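Local atomic coordinates of JamJ (Lyngbya majuscula, PDB entry 5DOZ), a protein that uses NADPH in a polyketide synthase as an enoyl reductase domain, probably acting in the formation of a cyclopropane ring. Residues S205-I214 and E234-V242. Residues are numbered along the deposited sequence; the frame is centred on the assembly and turned at random.
With NDP (NADPH dihydro-nicotinamide-adenine-dinucleotide phosphate), chain E.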
loop_
_atom_site.group_PDB
_atom_site.type_symbol
_atom_site.label_atom_id
_atom_site.label_comp_id
_atom_site.label_asym_id
_atom_site.label_seq_id
_atom_site.Cartn_x
_atom_site.Cartn_y
_atom_site.Cartn_z
ATOM N N SER A 205 2.436 -18.915 0.104
ATOM C CA SER A 205 2.646 -17.900 -0.935
ATOM C C SER A 205 3.904 -18.168 -1.767
ATOM O O SER A 205 4.085 -17.584 -2.836
ATOM C CB SER A 205 2.710 -16.500 -0.317
ATOM O OG SER A 205 3.783 -16.394 0.603
ATOM N N ARG A 206 4.757 -19.062 -1.275
ATOM C CA ARG A 206 6.067 -19.299 -1.884
ATOM C C ARG A 206 6.088 -20.467 -2.862
ATOM O O ARG A 206 7.128 -20.774 -3.444
ATOM C CB ARG A 206 7.151 -19.471 -0.805
ATOM C CG ARG A 206 7.144 -18.398 0.283
ATOM C CD ARG A 206 7.062 -16.984 -0.281
ATOM N NE ARG A 206 7.325 -15.974 0.745
ATOM C CZ ARG A 206 8.531 -15.484 1.018
ATOM N NH1 ARG A 206 9.590 -15.898 0.334
ATOM N NH2 ARG A 206 8.682 -14.578 1.974
ATOM N N THR A 207 4.942 -21.119 -3.040
ATOM C CA THR A 207 4.816 -22.215 -4.003
ATOM C C THR A 207 3.555 -22.014 -4.826
ATOM O O THR A 207 2.632 -21.305 -4.398
ATOM C CB THR A 207 4.791 -23.603 -3.322
ATOM O OG1 THR A 207 3.718 -23.664 -2.377
ATOM C CG2 THR A 207 6.116 -23.901 -2.602
ATOM N N THR A 208 3.518 -22.621 -6.010
ATOM C CA THR A 208 2.370 -22.480 -6.906
ATOM C C THR A 208 1.298 -23.536 -6.655
ATOM O O THR A 208 0.244 -23.514 -7.284
ATOM C CB THR A 208 2.782 -22.478 -8.395
ATOM O OG1 THR A 208 3.819 -23.440 -8.614
ATOM C CG2 THR A 208 3.276 -21.097 -8.803
ATOM N N GLU A 209 1.567 -24.442 -5.719
ATOM C CA GLU A 209 0.641 -25.523 -5.381
ATOM C C GLU A 209 -0.660 -25.051 -4.707
ATOM O O GLU A 209 -1.533 -25.873 -4.400
ATOM C CB GLU A 209 1.349 -26.579 -4.516
ATOM C CG GLU A 209 1.698 -26.115 -3.107
ATOM C CD GLU A 209 2.623 -27.071 -2.375
ATOM O OE1 GLU A 209 2.417 -28.301 -2.476
ATOM O OE2 GLU A 209 3.553 -26.590 -1.688
ATOM N N PHE A 210 -0.794 -23.740 -4.489
ATOM C CA PHE A 210 -2.019 -23.174 -3.905
ATOM C C PHE A 210 -3.210 -23.393 -4.836
ATOM O O PHE A 210 -4.344 -23.545 -4.377
ATOM C CB PHE A 210 -1.856 -21.676 -3.556
ATOM C CG PHE A 210 -1.691 -20.780 -4.756
ATOM C CD1 PHE A 210 -2.803 -20.255 -5.416
ATOM C CD2 PHE A 210 -0.422 -20.461 -5.232
ATOM C CE1 PHE A 210 -2.650 -19.441 -6.527
ATOM C CE2 PHE A 210 -0.264 -19.652 -6.344
ATOM C CZ PHE A 210 -1.377 -19.140 -6.992
ATOM N N ALA A 211 -2.932 -23.411 -6.140
ATOM C CA ALA A 211 -3.949 -23.582 -7.171
ATOM C C ALA A 211 -4.725 -24.889 -7.012
ATOM O O ALA A 211 -5.958 -24.889 -7.021
ATOM C CB ALA A 211 -3.321 -23.499 -8.558
ATOM N N ASN A 212 -3.996 -25.992 -6.859
ATOM C CA ASN A 212 -4.604 -27.305 -6.673
ATOM C C ASN A 212 -5.372 -27.422 -5.363
ATOM O O ASN A 212 -6.454 -28.011 -5.325
ATOM C CB ASN A 212 -3.550 -28.410 -6.780
ATOM C CG ASN A 212 -3.067 -28.618 -8.202
ATOM O OD1 ASN A 212 -3.713 -28.189 -9.166
ATOM N ND2 ASN A 212 -1.930 -29.286 -8.345
ATOM N N GLU A 213 -4.810 -26.843 -4.303
ATOM C CA GLU A 213 -5.446 -26.808 -2.987
ATOM C C GLU A 213 -6.773 -26.049 -3.036
ATOM O O GLU A 213 -7.771 -26.487 -2.462
ATOM C CB GLU A 213 -4.498 -26.184 -1.955
ATOM C CG GLU A 213 -3.242 -27.009 -1.687
ATOM C CD GLU A 213 -2.128 -26.228 -1.001
ATOM O OE1 GLU A 213 -2.095 -24.983 -1.110
ATOM O OE2 GLU A 213 -1.267 -26.862 -0.356
ATOM N N ILE A 214 -6.786 -24.921 -3.738
ATOM C CA ILE A 214 -8.002 -24.118 -3.863
ATOM C C ILE A 214 -9.091 -24.864 -4.647
ATOM O O ILE A 214 -10.248 -24.891 -4.223
ATOM C CB ILE A 214 -7.712 -22.702 -4.415
ATOM C CG1 ILE A 214 -7.099 -21.839 -3.301
ATOM C CG2 ILE A 214 -8.978 -22.065 -4.975
ATOM C CD1 ILE A 214 -6.737 -20.417 -3.689
ATOM N N GLU A 234 5.216 -18.840 -12.889
ATOM C CA GLU A 234 3.913 -19.159 -13.470
ATOM C C GLU A 234 2.765 -18.744 -12.540
ATOM O O GLU A 234 1.679 -19.322 -12.593
ATOM C CB GLU A 234 3.832 -20.658 -13.818
ATOM C CG GLU A 234 4.805 -21.101 -14.914
ATOM C CD GLU A 234 4.848 -22.610 -15.128
ATOM O OE1 GLU A 234 3.776 -23.260 -15.138
ATOM O OE2 GLU A 234 5.966 -23.154 -15.302
ATOM N N TYR A 235 3.009 -17.731 -11.705
ATOM C CA TYR A 235 2.029 -17.251 -10.722
ATOM C C TYR A 235 0.757 -16.661 -11.326
ATOM O O TYR A 235 -0.332 -16.864 -10.787
ATOM C CB TYR A 235 2.661 -16.232 -9.764
ATOM C CG TYR A 235 3.293 -16.843 -8.532
ATOM C CD1 TYR A 235 4.624 -17.260 -8.542
ATOM C CD2 TYR A 235 2.560 -17.008 -7.357
ATOM C CE1 TYR A 235 5.206 -17.821 -7.418
ATOM C CE2 TYR A 235 3.135 -17.567 -6.226
ATOM C CZ TYR A 235 4.457 -17.968 -6.262
ATOM O OH TYR A 235 5.043 -18.523 -5.147
ATOM N N ILE A 236 0.884 -15.925 -12.428
ATOM C CA ILE A 236 -0.293 -15.332 -13.065
ATOM C C ILE A 236 -1.216 -16.403 -13.654
ATOM O O ILE A 236 -2.432 -16.352 -13.458
ATOM C CB ILE A 236 0.074 -14.247 -14.100
ATOM C CG1 ILE A 236 0.686 -13.033 -13.382
ATOM C CG2 ILE A 236 -1.158 -13.832 -14.894
ATOM C CD1 ILE A 236 1.298 -11.984 -14.289
ATOM N N GLN A 237 -0.632 -17.373 -14.351
ATOM C CA GLN A 237 -1.393 -18.478 -14.942
ATOM C C GLN A 237 -2.090 -19.313 -13.865
ATOM O O GLN A 237 -3.240 -19.718 -14.037
ATOM C CB GLN A 237 -0.486 -19.361 -15.812
ATOM C CG GLN A 237 -1.207 -20.488 -16.548
ATOM C CD GLN A 237 -2.186 -19.977 -17.589
ATOM O OE1 GLN A 237 -1.789 -19.563 -18.681
ATOM N NE2 GLN A 237 -3.474 -20.008 -17.259
ATOM N N LYS A 238 -1.389 -19.557 -12.759
ATOM C CA LYS A 238 -1.951 -20.285 -11.623
ATOM C C LYS A 238 -3.120 -19.530 -10.996
ATOM O O LYS A 238 -4.109 -20.143 -10.593
ATOM C CB LYS A 238 -0.878 -20.584 -10.567
ATOM C CG LYS A 238 0.153 -21.628 -10.976
ATOM C CD LYS A 238 -0.483 -22.961 -11.358
ATOM C CE LYS A 238 0.568 -23.995 -11.745
ATOM N NZ LYS A 238 1.448 -23.550 -12.863
ATOM N N ASN A 239 -2.998 -18.205 -10.918
ATOM C CA ASN A 239 -4.100 -17.355 -10.460
ATOM C C ASN A 239 -5.332 -17.471 -11.362
ATOM O O ASN A 239 -6.451 -17.592 -10.873
ATOM C CB ASN A 239 -3.662 -15.888 -10.345
ATOM C CG ASN A 239 -2.738 -15.636 -9.163
ATOM O OD1 ASN A 239 -2.715 -16.393 -8.196
ATOM N ND2 ASN A 239 -1.967 -14.558 -9.242
ATOM N N LEU A 240 -5.125 -17.443 -12.677
ATOM C CA LEU A 240 -6.230 -17.612 -13.621
ATOM C C LEU A 240 -6.957 -18.943 -13.415
ATOM O O LEU A 240 -8.184 -18.996 -13.505
ATOM C CB LEU A 240 -5.754 -17.493 -15.072
ATOM C CG LEU A 240 -5.118 -16.187 -15.553
ATOM C CD1 LEU A 240 -4.807 -16.283 -17.036
ATOM C CD2 LEU A 240 -5.996 -14.978 -15.277
ATOM N N ASP A 241 -6.203 -20.007 -13.131
ATOM C CA ASP A 241 -6.782 -21.343 -12.917
ATOM C C ASP A 241 -7.744 -21.399 -11.726
ATOM O O ASP A 241 -8.768 -22.089 -11.785
ATOM C CB ASP A 241 -5.686 -22.402 -12.741
ATOM C CG ASP A 241 -4.804 -22.551 -13.972
ATOM O OD1 ASP A 241 -5.077 -21.893 -15.005
ATOM O OD2 ASP A 241 -3.832 -23.334 -13.904
ATOM N N VAL A 242 -7.418 -20.676 -10.653
ATOM C CA VAL A 242 -8.259 -20.678 -9.449
ATOM C C VAL A 242 -9.393 -19.656 -9.513
ATOM O O VAL A 242 -10.257 -19.625 -8.639
ATOM C CB VAL A 242 -7.445 -20.483 -8.144
ATOM C CG1 VAL A 242 -6.531 -21.667 -7.907
ATOM C CG2 VAL A 242 -6.648 -19.187 -8.163
HETATM P PA NDP E . 5.141 -5.742 1.671
HETATM O O1A NDP E . 6.650 -5.690 1.529
HETATM O O2A NDP E . 4.495 -5.441 2.996
HETATM O O5B NDP E . 4.641 -7.211 1.248
HETATM C C5B NDP E . 5.459 -8.109 0.508
HETATM C C4B NDP E . 5.027 -9.514 0.893
HETATM O O4B NDP E . 5.293 -10.400 -0.200
HETATM C C3B NDP E . 5.788 -10.069 2.092
HETATM O O3B NDP E . 5.082 -9.874 3.322
HETATM C C2B NDP E . 5.861 -11.545 1.801
HETATM O O2B NDP E . 4.791 -12.182 2.481
HETATM C C1B NDP E . 5.604 -11.692 0.312
HETATM N N9A NDP E . 6.789 -12.217 -0.392
HETATM C C8A NDP E . 8.062 -11.832 -0.210
HETATM N N7A NDP E . 8.886 -12.524 -1.029
HETATM C C5A NDP E . 8.125 -13.368 -1.753
HETATM C C6A NDP E . 8.348 -14.384 -2.806
HETATM N N6A NDP E . 9.591 -14.641 -3.267
HETATM N N1A NDP E . 7.267 -15.045 -3.293
HETATM C C2A NDP E . 6.018 -14.804 -2.851
HETATM N N3A NDP E . 5.752 -13.893 -1.897
HETATM C C4A NDP E . 6.742 -13.160 -1.327
HETATM O O3 NDP E . 4.487 -4.841 0.507
HETATM P PN NDP E . 2.981 -4.272 0.457
HETATM O O1N NDP E . 2.042 -5.226 1.132
HETATM O O2N NDP E . 3.002 -2.830 0.882
HETATM O O5D NDP E . 2.651 -4.303 -1.120
HETATM C C5D NDP E . 2.711 -5.516 -1.882
HETATM C C4D NDP E . 2.932 -5.207 -3.363
HETATM O O4D NDP E . 1.943 -4.297 -3.851
HETATM C C3D NDP E . 4.266 -4.536 -3.626
HETATM O O3D NDP E . 4.773 -5.070 -4.847
HETATM C C2D NDP E . 3.928 -3.065 -3.786
HETATM O O2D NDP E . 4.875 -2.330 -4.575
HETATM C C1D NDP E . 2.547 -3.129 -4.412
HETATM N N1N NDP E . 1.734 -1.951 -4.107
HETATM C C2N NDP E . 1.064 -1.374 -5.115
HETATM C C3N NDP E . 0.063 -0.438 -4.884
HETATM C C7N NDP E . -0.825 -0.006 -6.017
HETATM O O7N NDP E . -1.353 1.094 -6.009
HETATM N N7N NDP E . -1.026 -0.850 -7.025
HETATM C C4N NDP E . -0.029 0.242 -3.534
HETATM C C5N NDP E . 0.655 -0.544 -2.510
HETATM C C6N NDP E . 1.570 -1.544 -2.834
HETATM P P2B NDP E . 4.847 -13.740 2.832
HETATM O O1X NDP E . 6.094 -13.903 3.671
HETATM O O2X NDP E . 3.560 -13.933 3.572
HETATM O O3X NDP E . 4.898 -14.435 1.494
#
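The ring of Tyr235 carries the methyl CG2 of Thr208 over the centre of one face, a CH-pi contact 4.0 Å from the centroid and 8° off the normal, while the backbone oxygen of Ser205 lies at its edge. That oxygen accepts the phenol's hydrogen bond, OH to O at 2.7 Å, with the donor tilted 30° out of the carbonyl plane. Phe210 packs as a knob among Tyr235, Lys238, Asn239 and Val242. Val242 CG2 sits at the edge of the Phe210 ring, near its plane, and Phe210 CZ comes within 3.3 Å of Asn239 OD1, an oxygen also hydrogen-bonded to His161, while ND2 of the same amide is hydrogen-bonded to Tyr249. With CG between the backbone N and the carbonyl carbon (chi1 67°), the Phe210 ring is directed into this hole. Farther along, helices 210-214 and 235-242 run nearly parallel, and Val242 CG1 wedges between Ala211 and Ile214, tightly enough to stand 3.3 Å from Ala211 CA. The pairing joins two helices of the Rossmann-type NADPH domain. Just ahead of the first, Arg206 lays its guanidinium over the cofactor's adenine, with NDP C5A 3.5 Å above the guanidinium plane, and donates through NE and NH2 to the 2'-phosphate, which Ser205 OG also approaches, at a doubtfully short separation. A phenylalanine in place of Tyr235 would probably leave the Ser205 carbonyl without this donor and the Ser205-Arg206 peptide less firmly held. The contact is thus consistent with a second-shell role: one hydrogen bond from the phenol holds the Ser205 carbonyl, next to the arginine that binds the 2'-phosphate, the group by which NADPH differs from NADH.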